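Local coordinates for HP0958 (Helicobacter pylori, PDB 3NA7), which probably acts in flagellar biogenesis and export, as a chaperone and post-transcriptional regulator with a coiled-coil hairpin and a zinc-ribbon domain, at residues A[72-83]-A[95-106]. Residues are numbered along the deposited sequence; the frame is centred on the assembly and turned at random.
Sequences TNAKIASIQKKM and LNIEEDIAKERS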
ATOM      1  N   THR A  72      26.015  27.795  32.945  1.00 53.43           N
ATOM      2  CA  THR A  72      27.323  27.291  33.348  1.00 51.83           C
ATOM      3  C   THR A  72      28.401  28.364  33.238  1.00 51.27           C
ATOM      4  O   THR A  72      29.196  28.530  34.156  1.00 51.78           O
ATOM      5  CB  THR A  72      27.667  26.007  32.558  1.00 48.78           C
ATOM      6  OG1 THR A  72      26.655  25.053  32.842  1.00 49.60           O
ATOM      7  CG2 THR A  72      28.994  25.413  32.973  1.00 47.70           C
ATOM      8  N   ASN A  73      28.404  29.086  32.121  1.00 52.71           N
ATOM      9  CA  ASN A  73      29.362  30.164  31.871  1.00 53.91           C
ATOM     10  C   ASN A  73      29.188  31.324  32.848  1.00 56.63           C
ATOM     11  O   ASN A  73      30.184  31.909  33.289  1.00 57.77           O
ATOM     12  CB  ASN A  73      29.272  30.658  30.413  1.00 54.56           C
ATOM     13  CG  ASN A  73      29.792  29.621  29.403  1.00 56.07           C
ATOM     14  OD1 ASN A  73      29.495  29.688  28.199  1.00 59.33           O
ATOM     15  ND2 ASN A  73      30.562  28.665  29.889  1.00 50.32           N
ATOM     16  N   ALA A  74      27.939  31.638  33.202  1.00 57.64           N
ATOM     17  CA  ALA A  74      27.668  32.632  34.259  1.00 60.32           C
ATOM     18  C   ALA A  74      28.236  32.162  35.596  1.00 60.47           C
ATOM     19  O   ALA A  74      28.775  32.962  36.370  1.00 62.29           O
ATOM     20  CB  ALA A  74      26.175  32.902  34.392  1.00 62.27           C
ATOM     21  N   LYS A  75      28.130  30.864  35.866  1.00 59.47           N
ATOM     22  CA  LYS A  75      28.711  30.307  37.093  1.00 60.21           C
ATOM     23  C   LYS A  75      30.244  30.416  37.067  1.00 58.89           C
ATOM     24  O   LYS A  75      30.881  30.839  38.042  1.00 59.43           O
ATOM     25  CB  LYS A  75      28.239  28.868  37.301  1.00 60.44           C
ATOM     26  CG  LYS A  75      28.777  28.189  38.546  1.00 64.65           C
ATOM     27  CD  LYS A  75      28.118  28.696  39.818  1.00 71.56           C
ATOM     28  CE  LYS A  75      29.009  28.416  41.020  1.00 72.32           C
ATOM     29  NZ  LYS A  75      28.707  29.347  42.158  1.00 79.46           N
ATOM     30  N   ILE A  76      30.842  30.083  35.929  1.00 57.40           N
ATOM     31  CA  ILE A  76      32.291  30.269  35.775  1.00 54.43           C
ATOM     32  C   ILE A  76      32.688  31.716  36.101  1.00 54.90           C
ATOM     33  O   ILE A  76      33.504  31.944  37.004  1.00 53.79           O
ATOM     34  CB  ILE A  76      32.786  29.798  34.393  1.00 53.52           C
ATOM     35  CG1 ILE A  76      32.551  28.275  34.256  1.00 54.05           C
ATOM     36  CG2 ILE A  76      34.265  30.117  34.228  1.00 53.45           C
ATOM     37  CD1 ILE A  76      32.754  27.671  32.842  1.00 49.85           C
ATOM     38  N   ALA A  77      32.084  32.676  35.393  1.00 54.98           N
ATOM     39  CA  ALA A  77      32.260  34.108  35.660  1.00 56.49           C
ATOM     40  C   ALA A  77      32.125  34.445  37.152  1.00 58.48           C
ATOM     41  O   ALA A  77      32.967  35.142  37.739  1.00 58.10           O
ATOM     42  CB  ALA A  77      31.269  34.922  34.834  1.00 58.52           C
ATOM     43  N   SER A  78      31.070  33.934  37.774  1.00 59.28           N
ATOM     44  CA  SER A  78      30.861  34.193  39.190  1.00 61.42           C
ATOM     45  C   SER A  78      31.964  33.597  40.088  1.00 60.78           C
ATOM     46  O   SER A  78      32.313  34.181  41.108  1.00 61.56           O
ATOM     47  CB  SER A  78      29.495  33.698  39.632  1.00 62.51           C
ATOM     48  OG  SER A  78      29.477  33.594  41.043  1.00 67.74           O
ATOM     49  N   ILE A  79      32.491  32.430  39.716  1.00 57.76           N
ATOM     50  CA  ILE A  79      33.576  31.808  40.478  1.00 55.63           C
ATOM     51  C   ILE A  79      34.863  32.603  40.343  1.00 54.37           C
ATOM     52  O   ILE A  79      35.586  32.778  41.316  1.00 56.07           O
ATOM     53  CB  ILE A  79      33.837  30.339  40.054  1.00 53.51           C
ATOM     54  CG1 ILE A  79      32.657  29.453  40.444  1.00 55.21           C
ATOM     55  CG2 ILE A  79      35.138  29.809  40.698  1.00 55.36           C
ATOM     56  CD1 ILE A  79      32.662  28.082  39.793  1.00 55.21           C
ATOM     57  N   GLN A  80      35.146  33.067  39.137  1.00 54.45           N
ATOM     58  CA  GLN A  80      36.350  33.833  38.845  1.00 56.05           C
ATOM     59  C   GLN A  80      36.332  35.171  39.566  1.00 59.99           C
ATOM     60  O   GLN A  80      37.354  35.600  40.118  1.00 60.03           O
ATOM     61  CB  GLN A  80      36.507  34.031  37.339  1.00 55.85           C
ATOM     62  CG  GLN A  80      36.808  32.715  36.635  1.00 56.63           C
ATOM     63  CD  GLN A  80      36.886  32.810  35.138  1.00 59.37           C
ATOM     64  OE1 GLN A  80      36.581  33.839  34.533  1.00 66.49           O
ATOM     65  NE2 GLN A  80      37.295  31.719  34.519  1.00 62.48           N
ATOM     66  N   LYS A  81      35.169  35.821  39.575  1.00 63.12           N
ATOM     67  CA  LYS A  81      35.025  37.080  40.292  1.00 68.92           C
ATOM     68  C   LYS A  81      35.372  36.866  41.762  1.00 70.70           C
ATOM     69  O   LYS A  81      36.118  37.651  42.339  1.00 73.98           O
ATOM     70  CB  LYS A  81      33.612  37.656  40.129  1.00 70.88           C
ATOM     71  CG  LYS A  81      33.450  39.099  40.630  1.00 74.87           C
ATOM     72  CD  LYS A  81      32.135  39.704  40.111  1.00 80.41           C
ATOM     73  CE  LYS A  81      31.847  41.073  40.706  1.00 86.70           C
ATOM     74  NZ  LYS A  81      31.807  41.030  42.197  1.00 86.49           N
ATOM     75  N   LYS A  82      34.858  35.788  42.355  1.00 71.43           N
ATOM     76  CA  LYS A  82      35.173  35.421  43.745  1.00 72.15           C
ATOM     77  C   LYS A  82      36.653  35.186  44.005  1.00 72.32           C
ATOM     78  O   LYS A  82      37.147  35.488  45.098  1.00 73.70           O
ATOM     79  CB  LYS A  82      34.367  34.198  44.180  1.00 72.32           C
ATOM     80  CG  LYS A  82      33.051  34.548  44.865  1.00 75.80           C
ATOM     81  CD  LYS A  82      31.972  33.490  44.628  1.00 77.94           C
ATOM     82  CE  LYS A  82      30.650  33.908  45.271  1.00 81.01           C
ATOM     83  NZ  LYS A  82      29.485  33.613  44.378  1.00 82.75           N
ATOM     84  N   MET A  83      37.358  34.655  43.008  1.00 71.53           N
ATOM     85  CA  MET A  83      38.794  34.422  43.129  1.00 71.94           C
ATOM     86  C   MET A  83      39.531  35.756  43.187  1.00 74.91           C
ATOM     87  O   MET A  83      40.530  35.879  43.887  1.00 72.97           O
ATOM     88  CB  MET A  83      39.360  33.571  41.976  1.00 70.88           C
ATOM     89  CG  MET A  83      38.543  32.337  41.601  1.00 68.61           C
ATOM     90  SD  MET A  83      39.301  31.061  40.549  1.00 72.79           S
ATOM     91  CE  MET A  83      40.326  31.971  39.406  1.00 62.98           C
ATOM     92  N   LEU A  95      38.700  27.168  44.833  1.00 74.86           N
ATOM     93  CA  LEU A  95      37.924  27.762  43.759  1.00 72.06           C
ATOM     94  C   LEU A  95      38.443  27.362  42.392  1.00 70.10           C
ATOM     95  O   LEU A  95      37.665  27.355  41.437  1.00 70.05           O
ATOM     96  CB  LEU A  95      37.876  29.293  43.872  1.00 71.61           C
ATOM     97  CG  LEU A  95      37.077  29.894  45.033  1.00 71.85           C
ATOM     98  CD1 LEU A  95      37.429  31.361  45.226  1.00 73.23           C
ATOM     99  CD2 LEU A  95      35.589  29.723  44.825  1.00 72.19           C
ATOM    100  N   ASN A  96      39.736  27.041  42.287  1.00 68.66           N
ATOM    101  CA  ASN A  96      40.312  26.646  40.990  1.00 67.85           C
ATOM    102  C   ASN A  96      39.668  25.327  40.566  1.00 67.70           C
ATOM    103  O   ASN A  96      39.467  25.076  39.382  1.00 66.50           O
ATOM    104  CB  ASN A  96      41.839  26.497  41.055  1.00 68.10           C
ATOM    105  CG  ASN A  96      42.573  27.345  39.998  1.00 68.39           C
ATOM    106  OD1 ASN A  96      42.745  26.944  38.840  1.00 58.25           O
ATOM    107  ND2 ASN A  96      43.035  28.533  40.422  1.00 72.60           N
ATOM    108  N   ILE A  97      39.345  24.506  41.565  1.00 69.30           N
ATOM    109  CA  ILE A  97      38.790  23.180  41.375  1.00 70.42           C
ATOM    110  C   ILE A  97      37.276  23.273  41.114  1.00 70.07           C
ATOM    111  O   ILE A  97      36.762  22.614  40.211  1.00 70.60           O
ATOM    112  CB  ILE A  97      39.168  22.259  42.565  1.00 72.87           C
ATOM    113  CG1 ILE A  97      40.676  21.939  42.503  1.00 74.37           C
ATOM    114  CG2 ILE A  97      38.336  20.983  42.573  1.00 73.32           C
ATOM    115  CD1 ILE A  97      41.226  21.119  43.667  1.00 79.70           C
ATOM    116  N   GLU A  98      36.588  24.115  41.886  1.00 69.61           N
ATOM    117  CA  GLU A  98      35.193  24.495  41.634  1.00 67.69           C
ATOM    118  C   GLU A  98      35.050  24.926  40.175  1.00 62.39           C
ATOM    119  O   GLU A  98      34.150  24.490  39.445  1.00 61.59           O
ATOM    120  CB  GLU A  98      34.839  25.688  42.519  1.00 70.50           C
ATOM    121  CG  GLU A  98      33.612  25.536  43.419  1.00 80.30           C
ATOM    122  CD  GLU A  98      32.361  25.146  42.669  1.00 85.94           C
ATOM    123  OE1 GLU A  98      32.303  23.999  42.169  1.00 93.24           O
ATOM    124  OE2 GLU A  98      31.423  25.974  42.600  1.00 90.99           O
ATOM    125  N   GLU A  99      35.966  25.781  39.759  1.00 58.39           N
ATOM    126  CA  GLU A  99      35.987  26.288  38.408  1.00 55.67           C
ATOM    127  C   GLU A  99      36.240  25.159  37.422  1.00 54.03           C
ATOM    128  O   GLU A  99      35.596  25.093  36.378  1.00 53.32           O
ATOM    129  CB  GLU A  99      37.047  27.377  38.280  1.00 54.41           C
ATOM    130  CG  GLU A  99      37.091  28.068  36.940  1.00 54.30           C
ATOM    131  CD  GLU A  99      38.458  28.648  36.672  1.00 58.91           C
ATOM    132  OE1 GLU A  99      38.664  29.246  35.596  1.00 63.05           O
ATOM    133  OE2 GLU A  99      39.347  28.481  37.543  1.00 64.31           O
ATOM    134  N   ASP A 100      37.158  24.257  37.755  1.00 54.66           N
ATOM    135  CA  ASP A 100      37.446  23.114  36.863  1.00 53.96           C
ATOM    136  C   ASP A 100      36.259  22.188  36.572  1.00 50.49           C
ATOM    137  O   ASP A 100      36.113  21.722  35.450  1.00 49.08           O
ATOM    138  CB  ASP A 100      38.624  22.307  37.400  1.00 58.52           C
ATOM    139  CG  ASP A 100      39.961  22.902  37.000  1.00 62.89           C
ATOM    140  OD1 ASP A 100      40.070  23.452  35.869  1.00 63.71           O
ATOM    141  OD2 ASP A 100      40.899  22.791  37.810  1.00 60.43           O
ATOM    142  N   ILE A 101      35.426  21.928  37.576  1.00 51.56           N
ATOM    143  CA  ILE A 101      34.201  21.137  37.397  1.00 52.07           C
ATOM    144  C   ILE A 101      33.258  21.881  36.460  1.00 49.61           C
ATOM    145  O   ILE A 101      32.677  21.298  35.543  1.00 48.47           O
ATOM    146  CB  ILE A 101      33.512  20.804  38.773  1.00 54.29           C
ATOM    147  CG1 ILE A 101      34.155  19.580  39.434  1.00 57.32           C
ATOM    148  CG2 ILE A 101      32.027  20.529  38.617  1.00 51.03           C
ATOM    149  CD1 ILE A 101      35.023  19.904  40.613  1.00 60.08           C
ATOM    150  N   ALA A 102      33.118  23.177  36.698  1.00 48.00           N
ATOM    151  CA  ALA A 102      32.233  24.007  35.899  1.00 48.35           C
ATOM    152  C   ALA A 102      32.707  24.100  34.446  1.00 47.96           C
ATOM    153  O   ALA A 102      31.889  24.064  33.542  1.00 48.75           O
ATOM    154  CB  ALA A 102      32.106  25.389  36.520  1.00 47.32           C
ATOM    155  N   LYS A 103      34.020  24.213  34.232  1.00 50.36           N
ATOM    156  CA  LYS A 103      34.625  24.132  32.883  1.00 52.13           C
ATOM    157  C   LYS A 103      34.305  22.830  32.180  1.00 51.83           C
ATOM    158  O   LYS A 103      33.987  22.834  30.993  1.00 52.26           O
ATOM    159  CB  LYS A 103      36.148  24.275  32.936  1.00 55.55           C
ATOM    160  CG  LYS A 103      36.682  25.667  32.577  1.00 63.56           C
ATOM    161  CD  LYS A 103      38.179  25.815  32.963  1.00 71.81           C
ATOM    162  CE  LYS A 103      38.973  26.606  31.909  1.00 77.45           C
ATOM    163  NZ  LYS A 103      38.240  27.818  31.408  1.00 76.16           N
ATOM    164  N   GLU A 104      34.410  21.712  32.898  1.00 52.82           N
ATOM    165  CA  GLU A 104      34.095  20.422  32.310  1.00 53.27           C
ATOM    166  C   GLU A 104      32.642  20.332  31.888  1.00 50.35           C
ATOM    167  O   GLU A 104      32.363  19.820  30.818  1.00 48.55           O
ATOM    168  CB  GLU A 104      34.475  19.241  33.215  1.00 56.92           C
ATOM    169  CG  GLU A 104      35.563  18.350  32.633  1.00 62.57           C
ATOM    170  CD  GLU A 104      35.282  17.845  31.206  1.00 65.33           C
ATOM    171  OE1 GLU A 104      34.391  16.984  30.974  1.00 68.42           O
ATOM    172  OE2 GLU A 104      35.996  18.297  30.292  1.00 71.00           O
ATOM    173  N   ARG A 105      31.726  20.857  32.703  1.00 48.86           N
ATOM    174  CA  ARG A 105      30.306  20.810  32.351  1.00 49.31           C
ATOM    175  C   ARG A 105      30.059  21.659  31.105  1.00 48.23           C
ATOM    176  O   ARG A 105      29.319  21.265  30.206  1.00 47.40           O
ATOM    177  CB  ARG A 105      29.416  21.236  33.524  1.00 51.09           C
ATOM    178  CG  ARG A 105      29.572  20.328  34.767  1.00 58.18           C
ATOM    179  CD  ARG A 105      28.525  20.590  35.833  1.00 64.46           C
ATOM    180  NE  ARG A 105      28.311  19.373  36.613  1.00 72.41           N
ATOM    181  CZ  ARG A 105      28.540  19.244  37.917  1.00 75.54           C
ATOM    182  NH1 ARG A 105      28.968  20.272  38.642  1.00 75.02           N
ATOM    183  NH2 ARG A 105      28.328  18.075  38.504  1.00 78.51           N
ATOM    184  N   SER A 106      30.736  22.797  31.024  1.00 48.85           N
ATOM    185  CA  SER A 106      30.631  23.628  29.834  1.00 50.15           C
ATOM    186  C   SER A 106      31.238  22.917  28.599  1.00 49.83           C
ATOM    187  O   SER A 106      30.682  23.022  27.496  1.00 50.18           O
ATOM    188  CB  SER A 106      31.228  25.015  30.084  1.00 50.52           C
ATOM    189  OG  SER A 106      31.716  25.568  28.885  1.00 57.71           O
TER
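I79 packs as a knob into a hole formed by L95, E98, E99 and A102. Its two branches part to reach different sides of that hole. A chi1 of -68° puts CG1 beside the backbone N and CG2 opposite that N. CG2 lies 3.6 Å from L95 O and also touches E99 CB. CD1 touches E98 OE2 and, more loosely, A102 CB. K75 NZ stands 4.4 Å from E98 OE2, too far for a salt bridge.

E99 spans the interface; its CB meets I79 CG2 at 3.9 Å. CG is anti to the backbone N (chi1 -175°) and passes I76 CG2. From there the side chain reaches out straight, which carries the carboxylate across to helix 24-85. There the two oxygens take different partners. OE1 accepts a hydrogen bond from Q80 NE2 at 3.0 Å. The donor comes from above the carboxylate plane, while OE1 lies close to the amide plane of Q80. The two planes are almost perpendicular, 87° apart. OE2 makes van der Waals contact with M83, 4.0 Å from SD and about as far from CE.

M83 and L95 lie alongside one another, pointing opposite ways, with M83 CG against L95 CB and CD1. Nearer S106, I76 CG1 rests on A102 CB at 3.7 Å. T72 CG2 fits against A102 O and S106 CB, while T72 OG1 bonds to T68 O within its own helix. N73 ND2 gives S106 OG a weak hydrogen bond.

This is antiparallel coiled-coil packing, with the segment axes 9.3 Å apart at closest approach. It joins the end of helix 24-85 to the start of helix 91-171. A magnesium ion is bound about 3 Å from the side chain of N96. The contact lies beside the hairpin turn, far along the coiled coil from the zinc site of C201, C204, C225 and C228.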